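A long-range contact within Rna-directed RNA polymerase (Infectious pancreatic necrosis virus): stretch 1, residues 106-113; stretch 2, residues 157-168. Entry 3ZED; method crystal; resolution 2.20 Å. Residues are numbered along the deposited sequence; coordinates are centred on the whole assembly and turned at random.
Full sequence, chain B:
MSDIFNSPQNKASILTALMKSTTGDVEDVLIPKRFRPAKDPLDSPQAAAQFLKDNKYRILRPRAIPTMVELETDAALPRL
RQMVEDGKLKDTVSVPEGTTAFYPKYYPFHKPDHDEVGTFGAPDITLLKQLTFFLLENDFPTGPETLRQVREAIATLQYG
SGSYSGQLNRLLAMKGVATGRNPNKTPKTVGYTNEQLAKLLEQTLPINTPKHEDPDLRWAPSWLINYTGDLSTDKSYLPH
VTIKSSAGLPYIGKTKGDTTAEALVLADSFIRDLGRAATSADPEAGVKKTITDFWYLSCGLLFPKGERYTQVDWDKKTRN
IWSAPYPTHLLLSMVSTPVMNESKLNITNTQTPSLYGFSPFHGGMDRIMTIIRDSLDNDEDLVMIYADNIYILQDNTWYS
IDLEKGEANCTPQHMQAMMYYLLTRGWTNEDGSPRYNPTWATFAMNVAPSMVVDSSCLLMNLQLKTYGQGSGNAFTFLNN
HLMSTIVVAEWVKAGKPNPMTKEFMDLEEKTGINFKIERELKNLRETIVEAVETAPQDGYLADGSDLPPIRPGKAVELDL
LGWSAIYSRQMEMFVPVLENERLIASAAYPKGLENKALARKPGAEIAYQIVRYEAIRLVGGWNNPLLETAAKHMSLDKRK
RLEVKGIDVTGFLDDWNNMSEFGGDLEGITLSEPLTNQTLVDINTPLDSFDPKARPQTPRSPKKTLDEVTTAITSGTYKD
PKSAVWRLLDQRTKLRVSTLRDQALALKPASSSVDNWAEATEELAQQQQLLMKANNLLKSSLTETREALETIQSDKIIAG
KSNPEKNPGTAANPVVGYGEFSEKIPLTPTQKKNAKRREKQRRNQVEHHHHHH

Stretch 1 (106-113) YYPFHKPD
Stretch 2 (157-168) LQYGSGSYSGQL

Residues 106-113 form an extended segment without regular secondary structure; every phi lies between -68° and -135°, and the peptide bond before Pro112 is cis. Residues 157-160 are a strand, 161-163 a connecting loop or turn, and a helix starts at Tyr164. The register is set by His110 and Ser161, whose CA atoms lie 5.1 Å apart. Together the stretches bury 505 Å².

Two backbone-anchored bonds fix this register. Ser161 N donates to Lys111 O (3.0 Å, N-H...O angle 160°), and Lys111 N donates to Ser161 OG (2.8 Å, 169°). The second depends on the p rotamer of Ser161 (chi1 50°): its CA-to-CB bond points toward stretch 1, and this chi1 places OG before the Lys111 amide. Ser161 OG also lies 3.4 Å from Phe109 O, at best a weak bond.

His110 is the most heavily covered residue, with 112 Å² under stretch 2. Its CA-to-CB bond runs sideways, and chi1 -63° (m) with chi2 98° carries the imidazole into the connecting segment and the first helical residues. His110 NE2 donates to Gln167 OE1 at 2.6 Å (161°), with OE1 near the ring plane as a ring N-H requires. Ser161 O is also at the ring edge, 3.2 Å from His110 CD2, while Ser163 C and Tyr164 N lie over one face. Gln167 meets the imidazole with CA-to-CB toward stretch 1, chi1 -71° (m), chi2 -167° (t) and chi3 -87°; its NE2 is satisfied elsewhere in the structure.

The His110 edge addresses the Tyr164 face, with centroids 4.3 Å apart, planes at 59°, and His110 CE1 to Tyr164 CE1 at 3.6 Å. Tyr164 adopts chi1 -82° (m) and chi2 -69°; although its CA-to-CB bond runs sideways, its end comes nearer stretch 1. Tyr164 OH reaches Tyr107 CA and Pro108 CD, both at 3.5 Å, and Pro108 CD packs 4.0 Å from Tyr164 CE1. Ser163, chi1 65° (p), caps the helix: its OG accepts from Gly166 N at 3.1 Å.

Lys111 points CA-to-CB away from stretch 2. Its m, m, t, t chain instead brings NZ to Asp113 OD2 (2.8 Å, a salt bridge), with Asp113 at chi1 60° (p). At Gly160 an ideal CB would clash, 2.4 Å from Lys111 O and 2.8 Å from Pro112 CD. Gly162 has phi 54°, a value favouring glycine. Pro112 CG packs 3.8 Å from Gln158 CD, and a water O donates to Pro112 O (2.7 Å) and Gly162 O (2.6 Å), bridging the stretches.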

# COMPACT_ATOMS: atom_id res chain seq x y z
N TYR B 106 21.66 10.42 -4.10
CA TYR B 106 20.55 10.00 -4.93
C TYR B 106 19.96 11.22 -5.61
O TYR B 106 19.39 12.08 -4.96
CB TYR B 106 19.51 9.22 -4.11
CG TYR B 106 18.22 8.94 -4.87
CD1 TYR B 106 18.23 8.15 -6.02
CD2 TYR B 106 17.01 9.50 -4.47
CE1 TYR B 106 17.06 7.92 -6.74
CE2 TYR B 106 15.83 9.26 -5.17
CZ TYR B 106 15.86 8.47 -6.31
OH TYR B 106 14.71 8.23 -7.03
N TYR B 107 20.12 11.29 -6.94
CA TYR B 107 19.64 12.40 -7.75
C TYR B 107 18.58 11.90 -8.72
O TYR B 107 18.92 11.46 -9.82
CB TYR B 107 20.82 13.09 -8.46
CG TYR B 107 21.71 13.88 -7.53
CD1 TYR B 107 22.78 13.28 -6.87
CD2 TYR B 107 21.52 15.25 -7.33
CE1 TYR B 107 23.61 14.01 -6.01
CE2 TYR B 107 22.37 15.99 -6.52
CZ TYR B 107 23.39 15.36 -5.83
OH TYR B 107 24.20 16.10 -4.99
N PRO B 108 17.29 11.90 -8.31
CA PRO B 108 16.24 11.39 -9.20
C PRO B 108 15.92 12.33 -10.36
O PRO B 108 16.14 13.53 -10.26
CB PRO B 108 15.02 11.28 -8.28
CG PRO B 108 15.24 12.31 -7.24
CD PRO B 108 16.73 12.37 -7.02
N PHE B 109 15.39 11.76 -11.44
CA PHE B 109 14.97 12.54 -12.60
C PHE B 109 13.57 13.04 -12.36
O PHE B 109 12.75 12.38 -11.75
CB PHE B 109 15.04 11.71 -13.91
CG PHE B 109 16.46 11.43 -14.37
CD1 PHE B 109 17.16 12.35 -15.14
CD2 PHE B 109 17.09 10.24 -14.03
CE1 PHE B 109 18.47 12.10 -15.55
CE2 PHE B 109 18.41 9.98 -14.44
CZ PHE B 109 19.09 10.92 -15.19
N HIS B 110 13.31 14.24 -12.83
CA HIS B 110 12.03 14.90 -12.74
C HIS B 110 11.62 15.21 -14.16
O HIS B 110 12.31 15.98 -14.83
CB HIS B 110 12.15 16.14 -11.84
CG HIS B 110 12.52 15.82 -10.43
ND1 HIS B 110 13.82 15.91 -9.98
CD2 HIS B 110 11.74 15.38 -9.41
CE1 HIS B 110 13.79 15.55 -8.71
NE2 HIS B 110 12.56 15.24 -8.31
N LYS B 111 10.59 14.52 -14.67
CA LYS B 111 10.17 14.74 -16.05
C LYS B 111 8.65 14.94 -16.15
O LYS B 111 7.90 14.25 -15.47
CB LYS B 111 10.62 13.59 -16.99
CG LYS B 111 12.13 13.34 -17.10
CD LYS B 111 12.91 14.47 -17.82
CE LYS B 111 14.39 14.29 -17.59
NZ LYS B 111 15.17 15.44 -18.08
N PRO B 112 8.17 15.87 -17.02
CA PRO B 112 8.96 16.80 -17.84
C PRO B 112 9.67 17.82 -16.96
O PRO B 112 9.34 17.95 -15.77
CB PRO B 112 7.91 17.43 -18.76
CG PRO B 112 6.63 17.36 -17.98
CD PRO B 112 6.72 16.10 -17.18
N ASP B 113 10.67 18.51 -17.51
CA ASP B 113 11.37 19.58 -16.80
C ASP B 113 11.54 20.77 -17.75
O ASP B 113 11.04 20.73 -18.88
CB ASP B 113 12.69 19.12 -16.15
CG ASP B 113 13.78 18.55 -17.04
OD1 ASP B 113 13.92 19.03 -18.20
OD2 ASP B 113 14.56 17.70 -16.56
N LEU B 157 -3.62 20.02 -15.83
CA LEU B 157 -2.90 18.90 -15.25
C LEU B 157 -1.61 18.60 -16.01
O LEU B 157 -1.38 19.10 -17.11
CB LEU B 157 -3.78 17.60 -15.16
CG LEU B 157 -5.14 17.68 -14.45
CD1 LEU B 157 -5.83 16.35 -14.48
CD2 LEU B 157 -5.01 18.19 -13.00
N GLN B 158 -0.76 17.77 -15.42
CA GLN B 158 0.46 17.29 -16.02
C GLN B 158 0.84 15.95 -15.41
O GLN B 158 1.03 15.85 -14.20
CB GLN B 158 1.62 18.30 -15.86
CG GLN B 158 2.94 17.84 -16.49
CD GLN B 158 2.80 17.62 -17.98
OE1 GLN B 158 2.55 18.56 -18.73
NE2 GLN B 158 2.92 16.37 -18.43
N TYR B 159 0.94 14.91 -16.25
CA TYR B 159 1.45 13.64 -15.77
C TYR B 159 2.97 13.74 -15.75
O TYR B 159 3.57 14.25 -16.71
CB TYR B 159 0.97 12.43 -16.58
CG TYR B 159 1.56 11.13 -16.06
CD1 TYR B 159 1.06 10.53 -14.90
CD2 TYR B 159 2.70 10.57 -16.64
CE1 TYR B 159 1.65 9.38 -14.37
CE2 TYR B 159 3.31 9.44 -16.10
CZ TYR B 159 2.77 8.84 -14.98
OH TYR B 159 3.33 7.69 -14.47
N GLY B 160 3.57 13.28 -14.67
CA GLY B 160 5.02 13.33 -14.52
C GLY B 160 5.49 13.10 -13.11
O GLY B 160 4.69 12.84 -12.21
N SER B 161 6.81 13.24 -12.89
CA SER B 161 7.47 12.99 -11.62
C SER B 161 7.83 14.30 -10.86
O SER B 161 8.77 14.33 -10.06
CB SER B 161 8.70 12.11 -11.84
OG SER B 161 9.52 12.62 -12.88
N GLY B 162 7.05 15.35 -11.10
CA GLY B 162 7.19 16.64 -10.42
C GLY B 162 8.56 17.30 -10.45
O GLY B 162 9.21 17.35 -11.50
N SER B 163 8.99 17.83 -9.31
CA SER B 163 10.25 18.57 -9.19
C SER B 163 10.86 18.42 -7.80
O SER B 163 10.21 17.87 -6.91
CB SER B 163 10.03 20.05 -9.49
OG SER B 163 9.20 20.69 -8.53
N TYR B 164 12.10 18.91 -7.61
CA TYR B 164 12.77 18.92 -6.30
C TYR B 164 11.99 19.82 -5.33
O TYR B 164 11.74 19.40 -4.21
CB TYR B 164 14.23 19.38 -6.42
CG TYR B 164 15.22 18.32 -6.86
CD1 TYR B 164 15.54 17.25 -6.02
CD2 TYR B 164 15.89 18.43 -8.07
CE1 TYR B 164 16.47 16.29 -6.40
CE2 TYR B 164 16.83 17.48 -8.46
CZ TYR B 164 17.13 16.42 -7.62
OH TYR B 164 18.07 15.50 -8.01
N SER B 165 11.58 21.03 -5.78
CA SER B 165 10.79 21.97 -4.98
C SER B 165 9.48 21.30 -4.52
O SER B 165 9.10 21.40 -3.35
CB SER B 165 10.49 23.24 -5.77
OG SER B 165 11.62 24.10 -5.84
N GLY B 166 8.80 20.62 -5.47
CA GLY B 166 7.58 19.86 -5.20
C GLY B 166 7.80 18.85 -4.08
O GLY B 166 7.05 18.86 -3.10
N GLN B 167 8.90 18.03 -4.19
CA GLN B 167 9.30 17.01 -3.21
C GLN B 167 9.61 17.62 -1.84
O GLN B 167 9.18 17.09 -0.82
CB GLN B 167 10.52 16.20 -3.70
CG GLN B 167 10.24 15.26 -4.86
CD GLN B 167 11.39 14.30 -5.05
OE1 GLN B 167 12.35 14.60 -5.75
NE2 GLN B 167 11.33 13.15 -4.40
N LEU B 168 10.37 18.73 -1.83
CA LEU B 168 10.80 19.43 -0.61
C LEU B 168 9.60 20.06 0.12
O LEU B 168 9.49 19.92 1.34
CB LEU B 168 11.88 20.47 -0.93
CG LEU B 168 13.24 19.88 -1.38
CD1 LEU B 168 14.12 20.94 -2.01
CD2 LEU B 168 13.96 19.21 -0.23
O HOH W 1 9.82 19.01 -13.36